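Local coordinates for CdiA-CT toxin, Conserved domain protein (Yersinia pseudotuberculosis serotype O:3, PDB 4ZQU), which is the C-terminal toxin domain of a contact-dependent inhibition system, probably a nuclease of the PDDEXK clan, held here in complex with its immunity protein, at residues 53-56 and 57-61; 77-80 and 81-84; 94-98 and 99-103. All coordinates share one frame; numbering follows the deposited sequence.

Interaction 1: 53-56 and 57-61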
# COMPACT_ATOMS: atom_id res chain seq x y z
N GLN A 53 9.35 13.16 -25.43
CA GLN A 53 8.53 13.73 -24.35
C GLN A 53 7.41 12.79 -23.92
O GLN A 53 7.11 12.66 -22.74
CB GLN A 53 7.94 15.07 -24.77
CG GLN A 53 8.65 16.27 -24.18
CD GLN A 53 7.96 17.57 -24.51
OE1 GLN A 53 7.47 17.75 -25.62
NE2 GLN A 53 7.91 18.48 -23.54
N VAL A 54 6.79 12.14 -24.90
CA VAL A 54 5.76 11.16 -24.62
C VAL A 54 6.38 9.92 -23.99
O VAL A 54 5.88 9.41 -22.98
CB VAL A 54 4.99 10.77 -25.90
CG1 VAL A 54 4.09 9.58 -25.64
CG2 VAL A 54 4.19 11.95 -26.41
N TYR A 55 7.47 9.44 -24.58
CA TYR A 55 8.19 8.29 -24.06
C TYR A 55 8.62 8.50 -22.61
O TYR A 55 8.49 7.59 -21.79
CB TYR A 55 9.42 7.99 -24.93
CG TYR A 55 10.29 6.88 -24.39
CD1 TYR A 55 9.95 5.54 -24.59
CD2 TYR A 55 11.45 7.16 -23.68
CE1 TYR A 55 10.74 4.52 -24.09
CE2 TYR A 55 12.24 6.14 -23.18
CZ TYR A 55 11.88 4.83 -23.39
OH TYR A 55 12.68 3.82 -22.89
N SER A 56 9.11 9.69 -22.31
CA SER A 56 9.55 10.03 -20.95
C SER A 56 8.42 9.92 -19.94
O SER A 56 8.57 9.27 -18.90
CB SER A 56 10.12 11.45 -20.91
OG SER A 56 11.34 11.53 -21.63
N SER A 57 7.29 10.56 -20.23
CA SER A 57 6.15 10.57 -19.33
C SER A 57 5.71 9.16 -18.96
O SER A 57 5.43 8.87 -17.79
CB SER A 57 4.98 11.32 -19.96
OG SER A 57 3.84 11.27 -19.12
N ILE A 58 5.66 8.28 -19.96
CA ILE A 58 5.26 6.90 -19.75
C ILE A 58 6.35 6.11 -19.03
O ILE A 58 6.08 5.39 -18.07
CB ILE A 58 4.93 6.20 -21.08
CG1 ILE A 58 3.91 7.02 -21.87
CG2 ILE A 58 4.41 4.80 -20.82
CD1 ILE A 58 3.59 6.45 -23.23
N LYS A 59 7.59 6.26 -19.50
CA LYS A 59 8.73 5.61 -18.87
C LYS A 59 8.84 6.01 -17.40
O LYS A 59 9.22 5.21 -16.55
CB LYS A 59 10.02 5.96 -19.60
CG LYS A 59 11.20 5.13 -19.17
CD LYS A 59 12.48 5.95 -19.10
CE LYS A 59 13.57 5.16 -18.40
NZ LYS A 59 14.64 6.06 -17.86
N LYS A 60 8.51 7.27 -17.12
CA LYS A 60 8.55 7.78 -15.76
C LYS A 60 7.58 7.00 -14.89
O LYS A 60 7.87 6.69 -13.74
CB LYS A 60 8.21 9.27 -15.74
CG LYS A 60 8.02 9.87 -14.36
CD LYS A 60 8.22 11.38 -14.39
CE LYS A 60 6.93 12.10 -14.03
NZ LYS A 60 7.04 12.86 -12.75
N ASN A 61 6.42 6.66 -15.45
CA ASN A 61 5.44 5.86 -14.74
C ASN A 61 5.88 4.41 -14.62
O ASN A 61 5.78 3.82 -13.55
CB ASN A 61 4.08 5.93 -15.44
CG ASN A 61 2.99 5.21 -14.67
OD1 ASN A 61 2.91 3.98 -14.68
ND2 ASN A 61 2.14 5.97 -13.99

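Interaction 2: 77-80 and 81-84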
# COMPACT_ATOMS: atom_id res chain seq x y z
N THR A 77 -1.40 -0.63 3.57
CA THR A 77 -0.04 -1.10 3.33
C THR A 77 0.03 -2.10 2.18
O THR A 77 -0.70 -3.09 2.15
CB THR A 77 0.56 -1.75 4.60
OG1 THR A 77 0.61 -0.79 5.66
CG2 THR A 77 1.97 -2.27 4.32
N VAL A 78 0.92 -1.83 1.22
CA VAL A 78 1.17 -2.73 0.10
C VAL A 78 2.67 -2.84 -0.15
O VAL A 78 3.37 -1.83 -0.17
CB VAL A 78 0.48 -2.24 -1.20
CG1 VAL A 78 0.73 -3.22 -2.34
CG2 VAL A 78 -1.02 -2.05 -0.99
N ASN A 79 3.17 -4.06 -0.34
CA ASN A 79 4.56 -4.23 -0.76
C ASN A 79 4.67 -5.17 -1.95
O ASN A 79 3.70 -5.82 -2.33
CB ASN A 79 5.44 -4.70 0.41
CG ASN A 79 4.99 -6.03 1.00
OD1 ASN A 79 4.42 -6.87 0.32
ND2 ASN A 79 5.27 -6.22 2.28
N SER A 80 5.87 -5.25 -2.51
CA SER A 80 6.09 -5.97 -3.77
C SER A 80 5.90 -7.47 -3.65
O SER A 80 5.67 -8.16 -4.65
CB SER A 80 7.49 -5.67 -4.29
OG SER A 80 8.47 -5.97 -3.31
N SER A 81 5.99 -7.99 -2.43
CA SER A 81 5.80 -9.42 -2.18
C SER A 81 4.36 -9.84 -2.45
O SER A 81 4.08 -11.00 -2.73
CB SER A 81 6.20 -9.78 -0.75
OG SER A 81 5.35 -9.15 0.19
N MET A 82 3.45 -8.87 -2.35
CA MET A 82 2.02 -9.10 -2.59
C MET A 82 1.69 -9.08 -4.07
O MET A 82 0.72 -9.69 -4.51
CB MET A 82 1.19 -8.04 -1.87
CG MET A 82 1.53 -7.84 -0.40
SD MET A 82 0.85 -6.30 0.24
CE MET A 82 1.43 -6.33 1.93
N ILE A 83 2.51 -8.37 -4.84
CA ILE A 83 2.24 -8.12 -6.25
C ILE A 83 2.68 -9.28 -7.14
O ILE A 83 3.85 -9.68 -7.12
CB ILE A 83 2.94 -6.83 -6.70
CG1 ILE A 83 2.56 -5.67 -5.77
CG2 ILE A 83 2.61 -6.51 -8.15
CD1 ILE A 83 3.33 -4.39 -6.03
N THR A 84 1.75 -9.81 -7.93
CA THR A 84 2.05 -10.93 -8.81
C THR A 84 2.19 -10.49 -10.26
O THR A 84 2.85 -11.15 -11.06
CB THR A 84 0.97 -12.03 -8.73
OG1 THR A 84 -0.31 -11.47 -9.03
CG2 THR A 84 0.94 -12.64 -7.34

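Interaction 3: 94-98 and 99-103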
# COMPACT_ATOMS: atom_id res chain seq x y z
N VAL A 94 -7.10 10.91 -30.01
CA VAL A 94 -7.14 10.71 -31.45
C VAL A 94 -6.08 11.53 -32.19
O VAL A 94 -5.66 11.17 -33.29
CB VAL A 94 -8.53 11.05 -32.02
CG1 VAL A 94 -9.57 10.10 -31.48
CG2 VAL A 94 -8.89 12.49 -31.69
N ASN A 95 -5.65 12.63 -31.58
CA ASN A 95 -4.67 13.51 -32.20
C ASN A 95 -3.23 13.04 -31.98
O ASN A 95 -2.28 13.78 -32.21
CB ASN A 95 -4.83 14.95 -31.69
CG ASN A 95 -4.47 15.09 -30.22
OD1 ASN A 95 -4.71 14.19 -29.42
ND2 ASN A 95 -3.88 16.23 -29.86
N THR A 96 -3.09 11.80 -31.52
CA THR A 96 -1.78 11.19 -31.35
C THR A 96 -1.13 10.98 -32.71
O THR A 96 -1.65 10.24 -33.55
CB THR A 96 -1.87 9.84 -30.61
OG1 THR A 96 -2.50 10.04 -29.33
CG2 THR A 96 -0.48 9.26 -30.40
N THR A 97 0.01 11.62 -32.93
CA THR A 97 0.69 11.55 -34.22
C THR A 97 1.48 10.25 -34.34
O THR A 97 1.74 9.57 -33.35
CB THR A 97 1.64 12.74 -34.42
OG1 THR A 97 2.78 12.59 -33.56
CG2 THR A 97 0.94 14.04 -34.11
N LYS A 98 1.86 9.92 -35.57
CA LYS A 98 2.65 8.73 -35.86
C LYS A 98 3.95 8.76 -35.08
O LYS A 98 4.38 7.74 -34.53
CB LYS A 98 2.93 8.63 -37.36
CG LYS A 98 1.69 8.79 -38.22
CD LYS A 98 2.05 9.07 -39.67
CE LYS A 98 2.81 7.91 -40.28
NZ LYS A 98 3.14 8.17 -41.71
N ALA A 99 4.57 9.93 -35.01
CA ALA A 99 5.80 10.12 -34.26
C ALA A 99 5.58 9.84 -32.78
O ALA A 99 6.48 9.36 -32.09
CB ALA A 99 6.33 11.53 -34.45
N GLN A 100 4.38 10.13 -32.29
CA GLN A 100 4.04 9.91 -30.90
C GLN A 100 3.72 8.44 -30.63
O GLN A 100 4.04 7.91 -29.57
CB GLN A 100 2.88 10.81 -30.48
CG GLN A 100 3.29 12.26 -30.29
CD GLN A 100 2.12 13.19 -30.03
OE1 GLN A 100 1.02 12.97 -30.53
NE2 GLN A 100 2.36 14.24 -29.25
N TRP A 101 3.09 7.78 -31.60
CA TRP A 101 2.84 6.35 -31.50
C TRP A 101 4.14 5.57 -31.45
O TRP A 101 4.20 4.48 -30.88
CB TRP A 101 1.99 5.87 -32.68
CG TRP A 101 0.53 5.93 -32.41
CD1 TRP A 101 -0.38 6.76 -33.00
CD2 TRP A 101 -0.19 5.15 -31.46
NE1 TRP A 101 -1.63 6.53 -32.48
CE2 TRP A 101 -1.54 5.55 -31.53
CE3 TRP A 101 0.17 4.15 -30.55
CZ2 TRP A 101 -2.53 4.98 -30.73
CZ3 TRP A 101 -0.82 3.59 -29.76
CH2 TRP A 101 -2.15 4.01 -29.85
N THR A 102 5.18 6.12 -32.08
CA THR A 102 6.50 5.51 -32.06
C THR A 102 7.07 5.51 -30.64
O THR A 102 7.72 4.56 -30.22
CB THR A 102 7.46 6.25 -33.00
OG1 THR A 102 6.95 6.20 -34.34
CG2 THR A 102 8.83 5.60 -32.98
N GLU A 103 6.80 6.59 -29.90
CA GLU A 103 7.23 6.69 -28.51
C GLU A 103 6.38 5.79 -27.62
O GLU A 103 6.89 5.17 -26.68
CB GLU A 103 7.15 8.14 -28.01
CG GLU A 103 7.85 9.15 -28.90
CD GLU A 103 8.13 10.46 -28.19
OE1 GLU A 103 8.07 10.47 -26.94
OE2 GLU A 103 8.40 11.47 -28.87
O HOH W 1 -0.24 15.04 -30.87

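Interaction 1: 53-56 and 57-61
Val54 and Ile58 lie side by side, one turn apart on the buried face of helix 53-66, and point the same way. Their meeting atoms are Val54 CG1 and Ile58 CD1, 4.0 Å apart. Val54 places CG1 anti to its own N (chi1 170°), which brings this methyl alongside Ile58. Beyond the pair, Ile58 packs on Ala107 of helix 98-113 and on Leu90 of strand 85-92, while Val54 touches Leu48 and Glu103.

The next pair, Tyr55 and Lys59, is only partly buried. The two side chains run at a slant to each other. Lys59 CB sits over one face of the phenol, near the rim, and Lys59 CD comes within 4.1 Å of Tyr55 CE2. Both side chains also touch Tyr110 of helix 98-113. On the solvent side, exposed Lys60 leads its chain away from 53-56. Ser56 OG turns back to Asn52 O, and Ser57 OG binds Lys38 NZ.

The backbone joins both pairs. Ile58 N bonds to Val54 O at 3.2 Å and Lys59 N to Tyr55 O at 2.8 Å. These i to i+4 bonds are those of an alpha-helix. Buried Val54 and Ile58 on one side and exposed Lys60 on another make it amphipathic, as fits a helix packed on the sheet of an alpha/beta fold.

Interaction 2: 77-80 and 81-84
A local turn contact joins Asn79 to Ser81 and Met82 where strand 76-79 ends and the chain bends toward strand 85-92. Asn79 O accepts from Met82 N at 3.1 Å, with the donor well above the carbonyl plane. Ser80 O takes Ile83 N at 3.2 Å in a similar way, and here the donor stands 74° out of the plane. Two overlapping i to i+3 turns thus begin at Asn79, the last strand residue, and at Ser80. The backbone angles of Ser80, Ser81 and Met82 fit type I geometry.

The Asn79 side chain folds over the first turn. Its CG lies between the backbone N and the carbonyl carbon (chi1 60°), and this swings OD1 toward the residues that follow. OD1 accepts from Ser81 OG; the contact is clear, but its modelled length of 2.5 Å is very short and doubtful. Ser81 N adds only a weak bond to OD1, which makes this at most a poorly formed Asx turn.

Met82 turns back along the strand. Its chain is extended beyond CG and crosses the Asn79 side chain at about a right angle, with Met82 CG 3.1 Å from Asn79 OD1. The thioether SD then lies 3.3 Å from Asn79 N, a weak N-H to sulfur bond that is fairly straight at 165°. SD also touches Val78 CA at 3.6 Å.

Strand 76-79 pairs with 70-73 in a two-stranded antiparallel hairpin. At Thr77 it also pairs antiparallel with a strand of the CdiI chain, a beta-augmentation which continues the toxin's hairpin into the immunity protein. Met82 packs on Asn30 of the CdiI chain, and Met82 O receives a weak bond from Arg28 of that chain.

Interaction 3: 94-98 and 99-103
Thr97 and Gln100 grip each other at the start of helix 98-113, with Thr97 as the N-cap. Thr97 OG1 lies between the backbone N and the carbonyl carbon (chi1 72°) and accepts from Gln100 N at 3.2 Å. In return Gln100 OE1 accepts from Thr97 N at 2.9 Å, along a nearly straight N-H line of 168°. The extended Gln100 chain carries its amide back past Thr97 OG1, which Gln100 CG approaches to 3.3 Å. The other end of the amide, NE2, bonds to Met45 O.

Thr96 meets Trp101 at about a right angle. A chi1 of -57° puts Thr96 OG1 beside the backbone N and CG2 anti to it, and the CG2 methyl lies over one face of the indole. It is 3.7 Å from the centroid of the five-membered ring, a CH-pi contact. Thr96 OG1 turns instead to Pro93 O, and Trp101 also packs on Val120 and Gln122 of strand 117-122.

Trp101 N bonds to Thr97 O at 2.8 Å. One residue further along, Thr102 OG1 and Thr102 N both donate to Lys98 O, each at 3.0 Å and from opposite faces of its plane.

The reciprocal Thr97-Gln100 bonds make a capping box. Two backbone N-H groups at the helix start, those of Thr97 and Gln100, are served by side-chain oxygens; Gln100 N has besides only a weak bond to Thr97 O within the contact.

The three contacts follow one another along the chain in the order 53-61, 77-84, 94-103. All belong to the restriction endonuclease-like domain. Interactions 1 and 3 are neighbours, with centres 13 Å apart, on the N-terminal half of helix 53-66 and at the start of helix 98-113 with the loop before it. They touch directly: Glu103 OE1 probably accepts from Tyr55 N at 2.6 Å, so a side chain of one helix meets the N-terminal end of the other. Interaction 2 takes in the end of hairpin strand 76-79 and the turn after it, which touch the immunity protein. Its centre is 24 Å from that of interaction 1 and 34 Å from that of interaction 3, which lies across the chain's centre.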